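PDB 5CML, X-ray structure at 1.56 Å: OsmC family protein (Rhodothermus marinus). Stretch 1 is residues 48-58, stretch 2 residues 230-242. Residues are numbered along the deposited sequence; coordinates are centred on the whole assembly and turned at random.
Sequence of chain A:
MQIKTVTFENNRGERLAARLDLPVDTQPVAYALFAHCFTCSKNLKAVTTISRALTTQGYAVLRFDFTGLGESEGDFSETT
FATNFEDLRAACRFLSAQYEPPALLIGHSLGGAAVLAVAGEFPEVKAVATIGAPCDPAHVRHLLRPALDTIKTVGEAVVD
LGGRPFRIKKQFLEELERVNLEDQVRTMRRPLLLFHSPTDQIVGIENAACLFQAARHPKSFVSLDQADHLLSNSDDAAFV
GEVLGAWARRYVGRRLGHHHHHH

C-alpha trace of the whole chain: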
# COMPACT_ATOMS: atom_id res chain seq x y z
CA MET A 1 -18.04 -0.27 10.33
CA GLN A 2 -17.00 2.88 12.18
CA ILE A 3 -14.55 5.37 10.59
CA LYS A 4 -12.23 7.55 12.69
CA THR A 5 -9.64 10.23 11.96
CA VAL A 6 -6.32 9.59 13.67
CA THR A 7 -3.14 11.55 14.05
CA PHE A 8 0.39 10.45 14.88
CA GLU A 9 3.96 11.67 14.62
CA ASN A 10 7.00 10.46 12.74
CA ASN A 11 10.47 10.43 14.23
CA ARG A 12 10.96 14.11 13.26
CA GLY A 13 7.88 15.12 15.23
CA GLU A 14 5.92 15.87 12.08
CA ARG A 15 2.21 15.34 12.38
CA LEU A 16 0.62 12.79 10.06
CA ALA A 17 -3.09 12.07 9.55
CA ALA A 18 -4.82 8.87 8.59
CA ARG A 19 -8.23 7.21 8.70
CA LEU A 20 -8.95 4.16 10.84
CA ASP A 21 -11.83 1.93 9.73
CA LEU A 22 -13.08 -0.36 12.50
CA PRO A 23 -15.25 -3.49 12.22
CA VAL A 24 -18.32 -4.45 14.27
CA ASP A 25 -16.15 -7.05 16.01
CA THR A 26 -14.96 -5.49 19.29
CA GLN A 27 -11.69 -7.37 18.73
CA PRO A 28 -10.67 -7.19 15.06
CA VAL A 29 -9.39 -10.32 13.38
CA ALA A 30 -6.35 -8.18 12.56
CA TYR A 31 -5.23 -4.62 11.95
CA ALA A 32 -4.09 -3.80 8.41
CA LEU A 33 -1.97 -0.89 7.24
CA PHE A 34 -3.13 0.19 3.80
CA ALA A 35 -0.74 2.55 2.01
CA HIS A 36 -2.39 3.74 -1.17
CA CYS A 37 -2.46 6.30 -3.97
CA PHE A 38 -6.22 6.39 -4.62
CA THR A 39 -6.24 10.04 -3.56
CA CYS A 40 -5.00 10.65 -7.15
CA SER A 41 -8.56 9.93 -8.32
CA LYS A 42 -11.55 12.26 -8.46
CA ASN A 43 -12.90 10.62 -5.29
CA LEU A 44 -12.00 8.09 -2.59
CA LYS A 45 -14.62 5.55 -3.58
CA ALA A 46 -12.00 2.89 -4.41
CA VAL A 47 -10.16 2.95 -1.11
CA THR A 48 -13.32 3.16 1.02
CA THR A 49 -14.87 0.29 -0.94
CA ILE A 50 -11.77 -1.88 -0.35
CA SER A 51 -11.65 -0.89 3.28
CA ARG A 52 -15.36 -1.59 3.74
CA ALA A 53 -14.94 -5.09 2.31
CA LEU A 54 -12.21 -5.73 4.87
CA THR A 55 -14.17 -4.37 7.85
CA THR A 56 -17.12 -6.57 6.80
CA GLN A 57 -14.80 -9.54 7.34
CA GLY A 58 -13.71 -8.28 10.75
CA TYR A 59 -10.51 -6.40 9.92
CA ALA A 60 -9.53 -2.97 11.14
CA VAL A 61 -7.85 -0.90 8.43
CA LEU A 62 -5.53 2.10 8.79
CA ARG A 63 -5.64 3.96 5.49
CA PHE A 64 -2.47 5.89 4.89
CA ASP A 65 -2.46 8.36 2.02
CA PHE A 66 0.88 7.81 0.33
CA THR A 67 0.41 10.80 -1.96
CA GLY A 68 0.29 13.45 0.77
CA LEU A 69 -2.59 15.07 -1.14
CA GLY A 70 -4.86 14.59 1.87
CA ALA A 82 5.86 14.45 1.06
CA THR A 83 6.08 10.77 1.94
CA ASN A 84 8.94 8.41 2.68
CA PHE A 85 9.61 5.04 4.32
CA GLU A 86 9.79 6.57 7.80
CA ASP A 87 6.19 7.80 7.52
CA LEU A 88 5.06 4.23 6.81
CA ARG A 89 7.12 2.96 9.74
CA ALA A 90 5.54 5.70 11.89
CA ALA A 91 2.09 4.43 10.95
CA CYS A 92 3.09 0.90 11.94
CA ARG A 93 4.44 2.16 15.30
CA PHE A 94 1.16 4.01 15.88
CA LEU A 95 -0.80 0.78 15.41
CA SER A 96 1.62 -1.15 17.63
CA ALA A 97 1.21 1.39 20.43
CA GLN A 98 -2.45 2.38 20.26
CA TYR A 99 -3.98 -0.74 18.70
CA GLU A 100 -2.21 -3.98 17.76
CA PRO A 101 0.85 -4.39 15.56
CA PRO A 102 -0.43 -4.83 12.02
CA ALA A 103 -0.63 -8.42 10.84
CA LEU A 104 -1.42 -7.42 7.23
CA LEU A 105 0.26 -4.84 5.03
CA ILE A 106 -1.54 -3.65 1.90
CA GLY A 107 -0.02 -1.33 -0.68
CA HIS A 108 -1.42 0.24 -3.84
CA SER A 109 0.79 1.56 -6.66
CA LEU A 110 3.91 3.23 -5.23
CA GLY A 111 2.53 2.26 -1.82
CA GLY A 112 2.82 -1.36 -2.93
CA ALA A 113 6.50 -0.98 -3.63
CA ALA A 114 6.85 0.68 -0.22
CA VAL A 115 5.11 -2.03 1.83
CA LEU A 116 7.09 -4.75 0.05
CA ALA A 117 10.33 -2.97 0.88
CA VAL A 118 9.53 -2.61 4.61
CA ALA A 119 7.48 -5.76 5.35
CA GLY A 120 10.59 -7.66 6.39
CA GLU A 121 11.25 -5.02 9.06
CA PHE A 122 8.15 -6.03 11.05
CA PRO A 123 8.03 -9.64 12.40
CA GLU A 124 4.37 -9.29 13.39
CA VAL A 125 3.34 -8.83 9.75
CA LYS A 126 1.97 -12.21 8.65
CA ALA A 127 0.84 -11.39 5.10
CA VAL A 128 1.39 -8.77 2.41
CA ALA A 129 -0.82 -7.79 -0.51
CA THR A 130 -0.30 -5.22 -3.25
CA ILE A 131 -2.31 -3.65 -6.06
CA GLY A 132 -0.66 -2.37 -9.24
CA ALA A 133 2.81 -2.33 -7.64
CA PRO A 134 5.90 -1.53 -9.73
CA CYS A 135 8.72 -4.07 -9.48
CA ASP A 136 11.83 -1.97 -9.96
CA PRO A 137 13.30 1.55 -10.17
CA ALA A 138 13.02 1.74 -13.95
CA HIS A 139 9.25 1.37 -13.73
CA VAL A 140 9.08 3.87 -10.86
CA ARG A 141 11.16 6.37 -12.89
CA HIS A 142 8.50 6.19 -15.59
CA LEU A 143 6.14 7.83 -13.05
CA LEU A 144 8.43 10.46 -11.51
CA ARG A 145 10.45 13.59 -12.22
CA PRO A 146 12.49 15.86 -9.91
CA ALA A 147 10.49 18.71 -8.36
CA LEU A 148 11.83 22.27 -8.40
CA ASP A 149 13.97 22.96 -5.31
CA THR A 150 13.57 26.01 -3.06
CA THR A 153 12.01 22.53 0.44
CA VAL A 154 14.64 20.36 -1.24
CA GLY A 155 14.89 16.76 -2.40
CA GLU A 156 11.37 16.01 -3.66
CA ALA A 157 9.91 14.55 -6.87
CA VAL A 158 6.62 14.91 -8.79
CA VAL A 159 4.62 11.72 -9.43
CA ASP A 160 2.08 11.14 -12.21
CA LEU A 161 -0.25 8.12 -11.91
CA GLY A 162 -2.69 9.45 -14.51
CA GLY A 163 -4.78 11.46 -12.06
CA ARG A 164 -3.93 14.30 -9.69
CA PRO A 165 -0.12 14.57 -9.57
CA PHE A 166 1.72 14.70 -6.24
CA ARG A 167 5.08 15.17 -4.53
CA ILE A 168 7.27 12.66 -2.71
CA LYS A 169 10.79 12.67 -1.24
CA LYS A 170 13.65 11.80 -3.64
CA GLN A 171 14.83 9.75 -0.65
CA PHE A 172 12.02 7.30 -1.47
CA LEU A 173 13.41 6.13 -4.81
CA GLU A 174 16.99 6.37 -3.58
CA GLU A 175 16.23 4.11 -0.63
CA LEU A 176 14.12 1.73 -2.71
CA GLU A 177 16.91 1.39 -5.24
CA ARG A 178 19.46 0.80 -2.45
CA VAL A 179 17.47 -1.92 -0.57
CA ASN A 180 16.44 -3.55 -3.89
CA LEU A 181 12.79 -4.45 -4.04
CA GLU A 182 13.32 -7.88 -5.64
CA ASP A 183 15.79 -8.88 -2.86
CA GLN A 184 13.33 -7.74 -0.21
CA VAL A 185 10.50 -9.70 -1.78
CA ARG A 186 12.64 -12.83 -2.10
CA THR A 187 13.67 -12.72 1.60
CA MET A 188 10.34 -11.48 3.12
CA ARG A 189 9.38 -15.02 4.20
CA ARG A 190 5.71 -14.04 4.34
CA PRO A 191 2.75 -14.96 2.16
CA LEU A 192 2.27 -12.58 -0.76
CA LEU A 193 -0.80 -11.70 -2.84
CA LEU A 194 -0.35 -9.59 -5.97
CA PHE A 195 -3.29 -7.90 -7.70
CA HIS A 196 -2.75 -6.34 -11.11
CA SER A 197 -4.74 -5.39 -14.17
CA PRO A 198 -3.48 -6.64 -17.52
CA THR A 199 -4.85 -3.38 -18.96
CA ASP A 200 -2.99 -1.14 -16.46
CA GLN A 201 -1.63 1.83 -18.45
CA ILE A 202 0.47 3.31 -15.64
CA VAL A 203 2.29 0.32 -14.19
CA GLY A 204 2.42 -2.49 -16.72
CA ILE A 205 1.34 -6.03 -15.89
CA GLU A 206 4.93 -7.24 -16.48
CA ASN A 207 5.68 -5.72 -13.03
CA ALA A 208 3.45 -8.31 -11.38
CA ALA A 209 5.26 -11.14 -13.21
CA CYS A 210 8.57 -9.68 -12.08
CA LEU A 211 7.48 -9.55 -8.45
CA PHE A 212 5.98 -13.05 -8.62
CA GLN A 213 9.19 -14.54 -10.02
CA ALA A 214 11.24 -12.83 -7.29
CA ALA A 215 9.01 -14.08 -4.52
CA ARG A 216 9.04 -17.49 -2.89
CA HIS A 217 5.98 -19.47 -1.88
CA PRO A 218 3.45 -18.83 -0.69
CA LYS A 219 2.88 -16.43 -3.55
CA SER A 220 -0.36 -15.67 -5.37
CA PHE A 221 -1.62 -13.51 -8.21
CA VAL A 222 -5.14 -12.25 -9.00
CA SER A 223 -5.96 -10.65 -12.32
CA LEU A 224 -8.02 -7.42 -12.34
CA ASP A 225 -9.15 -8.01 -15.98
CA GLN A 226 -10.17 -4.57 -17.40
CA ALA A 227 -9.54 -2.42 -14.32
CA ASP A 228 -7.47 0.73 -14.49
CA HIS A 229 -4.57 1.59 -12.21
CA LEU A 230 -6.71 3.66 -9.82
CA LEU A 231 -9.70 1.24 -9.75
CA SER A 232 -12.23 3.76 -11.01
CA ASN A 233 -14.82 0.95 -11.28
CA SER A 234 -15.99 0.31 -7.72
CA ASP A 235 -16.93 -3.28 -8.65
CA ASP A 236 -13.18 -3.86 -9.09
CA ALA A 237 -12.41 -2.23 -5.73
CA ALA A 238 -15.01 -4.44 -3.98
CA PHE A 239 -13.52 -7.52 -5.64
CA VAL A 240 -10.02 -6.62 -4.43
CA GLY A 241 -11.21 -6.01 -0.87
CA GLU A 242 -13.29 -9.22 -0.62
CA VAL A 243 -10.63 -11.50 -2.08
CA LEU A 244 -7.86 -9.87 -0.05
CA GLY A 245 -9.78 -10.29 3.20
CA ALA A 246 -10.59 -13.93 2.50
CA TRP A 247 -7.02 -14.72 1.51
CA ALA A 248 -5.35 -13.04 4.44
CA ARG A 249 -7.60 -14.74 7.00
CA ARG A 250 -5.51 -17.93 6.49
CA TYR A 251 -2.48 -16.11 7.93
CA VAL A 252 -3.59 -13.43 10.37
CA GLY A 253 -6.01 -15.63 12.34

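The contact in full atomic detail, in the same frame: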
# COMPACT_ATOMS: atom_id res chain seq x y z
N THR A 48 -12.30 3.42 0.01
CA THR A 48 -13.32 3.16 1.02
C THR A 48 -14.10 1.88 0.71
O THR A 48 -14.51 1.17 1.62
CB THR A 48 -14.29 4.35 1.20
OG1 THR A 48 -14.92 4.66 -0.04
CG2 THR A 48 -13.56 5.59 1.73
N THR A 49 -14.24 1.55 -0.57
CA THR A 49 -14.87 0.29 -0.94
C THR A 49 -13.99 -0.90 -0.54
O THR A 49 -14.51 -1.90 -0.02
CB THR A 49 -15.19 0.26 -2.45
OG1 THR A 49 -16.12 1.31 -2.75
CG2 THR A 49 -15.83 -1.07 -2.87
N ILE A 50 -12.67 -0.80 -0.76
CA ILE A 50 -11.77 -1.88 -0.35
C ILE A 50 -11.81 -2.02 1.16
O ILE A 50 -11.93 -3.12 1.71
CB ILE A 50 -10.34 -1.63 -0.80
CG1 ILE A 50 -10.26 -1.72 -2.33
CG2 ILE A 50 -9.38 -2.61 -0.13
CD1 ILE A 50 -8.95 -1.19 -2.92
N SER A 51 -11.69 -0.89 1.84
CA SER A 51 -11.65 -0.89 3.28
C SER A 51 -12.94 -1.45 3.87
O SER A 51 -12.91 -2.23 4.82
CB SER A 51 -11.39 0.53 3.80
OG SER A 51 -10.98 0.46 5.13
N ARG A 52 -14.07 -1.09 3.28
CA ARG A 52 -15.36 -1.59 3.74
C ARG A 52 -15.46 -3.12 3.56
O ARG A 52 -15.96 -3.82 4.43
CB ARG A 52 -16.48 -0.87 3.01
CG ARG A 52 -17.78 -1.15 3.57
CD ARG A 52 -18.83 -0.19 3.10
NE ARG A 52 -19.02 -0.21 1.66
CZ ARG A 52 -18.72 0.80 0.84
NH1 ARG A 52 -18.23 1.94 1.30
NH2 ARG A 52 -18.94 0.66 -0.46
N ALA A 53 -14.93 -3.65 2.47
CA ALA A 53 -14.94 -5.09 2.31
C ALA A 53 -14.16 -5.78 3.42
O ALA A 53 -14.55 -6.83 3.91
CB ALA A 53 -14.37 -5.48 0.92
N LEU A 54 -13.04 -5.18 3.81
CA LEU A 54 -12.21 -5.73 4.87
C LEU A 54 -12.90 -5.62 6.24
O LEU A 54 -12.92 -6.59 7.01
CB LEU A 54 -10.85 -5.04 4.89
CG LEU A 54 -10.01 -5.29 3.63
CD1 LEU A 54 -8.77 -4.44 3.62
CD2 LEU A 54 -9.62 -6.75 3.53
N THR A 55 -13.49 -4.47 6.56
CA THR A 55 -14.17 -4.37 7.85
C THR A 55 -15.36 -5.32 7.96
O THR A 55 -15.65 -5.83 9.05
CB THR A 55 -14.62 -2.92 8.16
OG1 THR A 55 -15.44 -2.41 7.11
CG2 THR A 55 -13.42 -2.01 8.34
N THR A 56 -16.01 -5.61 6.84
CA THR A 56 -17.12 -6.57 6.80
C THR A 56 -16.65 -7.95 7.26
O THR A 56 -17.42 -8.71 7.87
CB THR A 56 -17.69 -6.65 5.37
OG1 THR A 56 -18.37 -5.42 5.07
CG2 THR A 56 -18.66 -7.83 5.20
N GLN A 57 -15.39 -8.26 6.98
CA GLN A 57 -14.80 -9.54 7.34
C GLN A 57 -14.12 -9.51 8.70
O GLN A 57 -13.50 -10.50 9.11
CB GLN A 57 -13.79 -9.97 6.27
CG GLN A 57 -14.45 -10.31 4.96
CD GLN A 57 -13.48 -10.92 3.98
OE1 GLN A 57 -12.62 -11.71 4.36
NE2 GLN A 57 -13.61 -10.55 2.73
N GLY A 58 -14.21 -8.38 9.39
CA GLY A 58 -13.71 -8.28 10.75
C GLY A 58 -12.36 -7.62 10.92
O GLY A 58 -11.83 -7.57 12.03
N LEU A 230 -6.10 3.04 -11.00
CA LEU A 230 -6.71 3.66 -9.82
C LEU A 230 -8.08 3.06 -9.42
O LEU A 230 -8.75 3.59 -8.54
CB LEU A 230 -6.83 5.16 -10.07
CG LEU A 230 -5.51 5.88 -10.30
CD1 LEU A 230 -5.74 7.35 -10.59
CD2 LEU A 230 -4.56 5.70 -9.12
N LEU A 231 -8.45 1.95 -10.05
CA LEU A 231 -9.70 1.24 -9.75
C LEU A 231 -10.92 2.16 -9.75
O LEU A 231 -11.67 2.23 -8.77
CB LEU A 231 -9.59 0.51 -8.41
CG LEU A 231 -8.45 -0.52 -8.32
CD1 LEU A 231 -8.47 -1.18 -6.94
CD2 LEU A 231 -8.56 -1.58 -9.40
N SER A 232 -11.13 2.82 -10.88
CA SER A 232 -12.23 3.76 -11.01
C SER A 232 -13.60 3.07 -11.10
O SER A 232 -14.63 3.73 -10.93
CB SER A 232 -12.02 4.65 -12.24
OG SER A 232 -12.15 3.91 -13.43
N ASN A 233 -13.60 1.77 -11.35
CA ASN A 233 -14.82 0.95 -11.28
C ASN A 233 -14.93 0.34 -9.88
O ASN A 233 -14.12 -0.50 -9.51
CB ASN A 233 -14.80 -0.14 -12.35
CG ASN A 233 -16.06 -0.98 -12.38
OD1 ASN A 233 -16.90 -0.90 -11.48
ND2 ASN A 233 -16.20 -1.80 -13.42
N SER A 234 -15.92 0.76 -9.10
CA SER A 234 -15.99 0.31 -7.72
C SER A 234 -16.28 -1.19 -7.60
O SER A 234 -16.04 -1.78 -6.56
CB SER A 234 -17.03 1.11 -6.95
OG SER A 234 -18.32 0.89 -7.48
N ASP A 235 -16.76 -1.82 -8.67
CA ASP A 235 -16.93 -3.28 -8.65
C ASP A 235 -15.55 -3.96 -8.54
O ASP A 235 -15.40 -5.01 -7.89
CB ASP A 235 -17.66 -3.77 -9.90
CG ASP A 235 -19.16 -3.50 -9.84
OD1 ASP A 235 -19.69 -3.20 -8.75
OD2 ASP A 235 -19.82 -3.61 -10.90
N ASP A 236 -14.55 -3.35 -9.17
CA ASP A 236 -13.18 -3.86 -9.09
C ASP A 236 -12.60 -3.66 -7.69
O ASP A 236 -11.92 -4.52 -7.16
CB ASP A 236 -12.29 -3.19 -10.13
CG ASP A 236 -12.71 -3.51 -11.56
OD1 ASP A 236 -13.24 -4.62 -11.80
OD2 ASP A 236 -12.52 -2.66 -12.45
N ALA A 237 -12.86 -2.50 -7.10
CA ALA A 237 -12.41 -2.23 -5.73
C ALA A 237 -13.05 -3.22 -4.73
O ALA A 237 -12.38 -3.73 -3.84
CB ALA A 237 -12.73 -0.78 -5.34
N ALA A 238 -14.34 -3.51 -4.89
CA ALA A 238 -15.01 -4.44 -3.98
C ALA A 238 -14.42 -5.85 -4.08
O ALA A 238 -14.26 -6.54 -3.09
CB ALA A 238 -16.52 -4.49 -4.27
N PHE A 239 -14.16 -6.25 -5.31
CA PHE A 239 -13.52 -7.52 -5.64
C PHE A 239 -12.16 -7.64 -4.93
O PHE A 239 -11.87 -8.64 -4.27
CB PHE A 239 -13.40 -7.57 -7.16
CG PHE A 239 -12.57 -8.68 -7.73
CD1 PHE A 239 -12.92 -10.01 -7.56
CD2 PHE A 239 -11.50 -8.39 -8.56
CE1 PHE A 239 -12.20 -11.03 -8.19
CE2 PHE A 239 -10.76 -9.41 -9.17
CZ PHE A 239 -11.11 -10.73 -8.98
N VAL A 240 -11.33 -6.61 -5.07
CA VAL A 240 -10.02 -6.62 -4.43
C VAL A 240 -10.17 -6.78 -2.92
O VAL A 240 -9.56 -7.65 -2.32
CB VAL A 240 -9.21 -5.35 -4.77
CG1 VAL A 240 -7.93 -5.26 -3.90
CG2 VAL A 240 -8.83 -5.35 -6.23
N GLY A 241 -11.03 -5.97 -2.32
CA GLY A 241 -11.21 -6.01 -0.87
C GLY A 241 -11.71 -7.37 -0.36
O GLY A 241 -11.22 -7.89 0.62
N GLU A 242 -12.68 -7.96 -1.06
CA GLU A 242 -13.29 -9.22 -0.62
C GLU A 242 -12.30 -10.38 -0.76
O GLU A 242 -12.16 -11.21 0.14
CB GLU A 242 -14.60 -9.51 -1.40
CG GLU A 242 -15.69 -8.50 -1.09
CD GLU A 242 -17.01 -8.77 -1.77
OE1 GLU A 242 -17.16 -9.81 -2.44
OE2 GLU A 242 -17.94 -7.94 -1.59

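How does stretch 2 enter the contact? Leu231, still in the loop, points its CA-to-CB bond toward the first helix, and its CD1 lies 4.0 Å from Ile50 CD1, an apolar touch at the tip of the isoleucine. The chain then turns into a helix. Asn233 caps it, its OD1 accepting from Asp235 N at 3.0 Å, and makes no contact with stretch 1 itself.

What does the helix offer before Gly241? Mostly backbone and small side chains meet the neighbouring helix here. Thr49 CG2 sits 3.8 Å from Ser234 O. Ala237 points toward stretch 1, with its CB 3.9 Å from Thr49 CB and 4.0 Å from Ile50 CG1. Thr49 CG2 also lies 3.5 Å from Ala238 N, so its methyl packs against the main chain. Farther along, Val240 CG1 meets Ile50 CD1 at 4.3 Å.

Why can the helices approach so closely at Gly241? Their axes come within 7.5 Å, crossing at -34°, and the CA atoms of Ile50 and Gly241 are 4.2 Å apart. The missing side chain is what leaves room: a CB on Gly241 would lie 2.6 Å from Ala53 CB and 2.8 Å from Ile50 O, both clashes. Instead Ala53 CB rests 3.5 Å from Gly241 C, while Leu54 CD2 reaches Gly241 O at 3.5 Å.

What closes the contact at Glu242? Its CA-to-CB bond points away, yet Glu242 CG lies 3.9 Å from Ala53 CB. The one hydrogen bond between the stretches forms here, from Gln57 NE2 to Glu242 O, at 3.0 Å with an N-H...acceptor angle of 157°. Gln57 stands just before Gly58, which has a positive phi and is the first residue to leave helical angles, in a Schellman motif, and the Gln57 side chain reaches across to the backbone of the second helix.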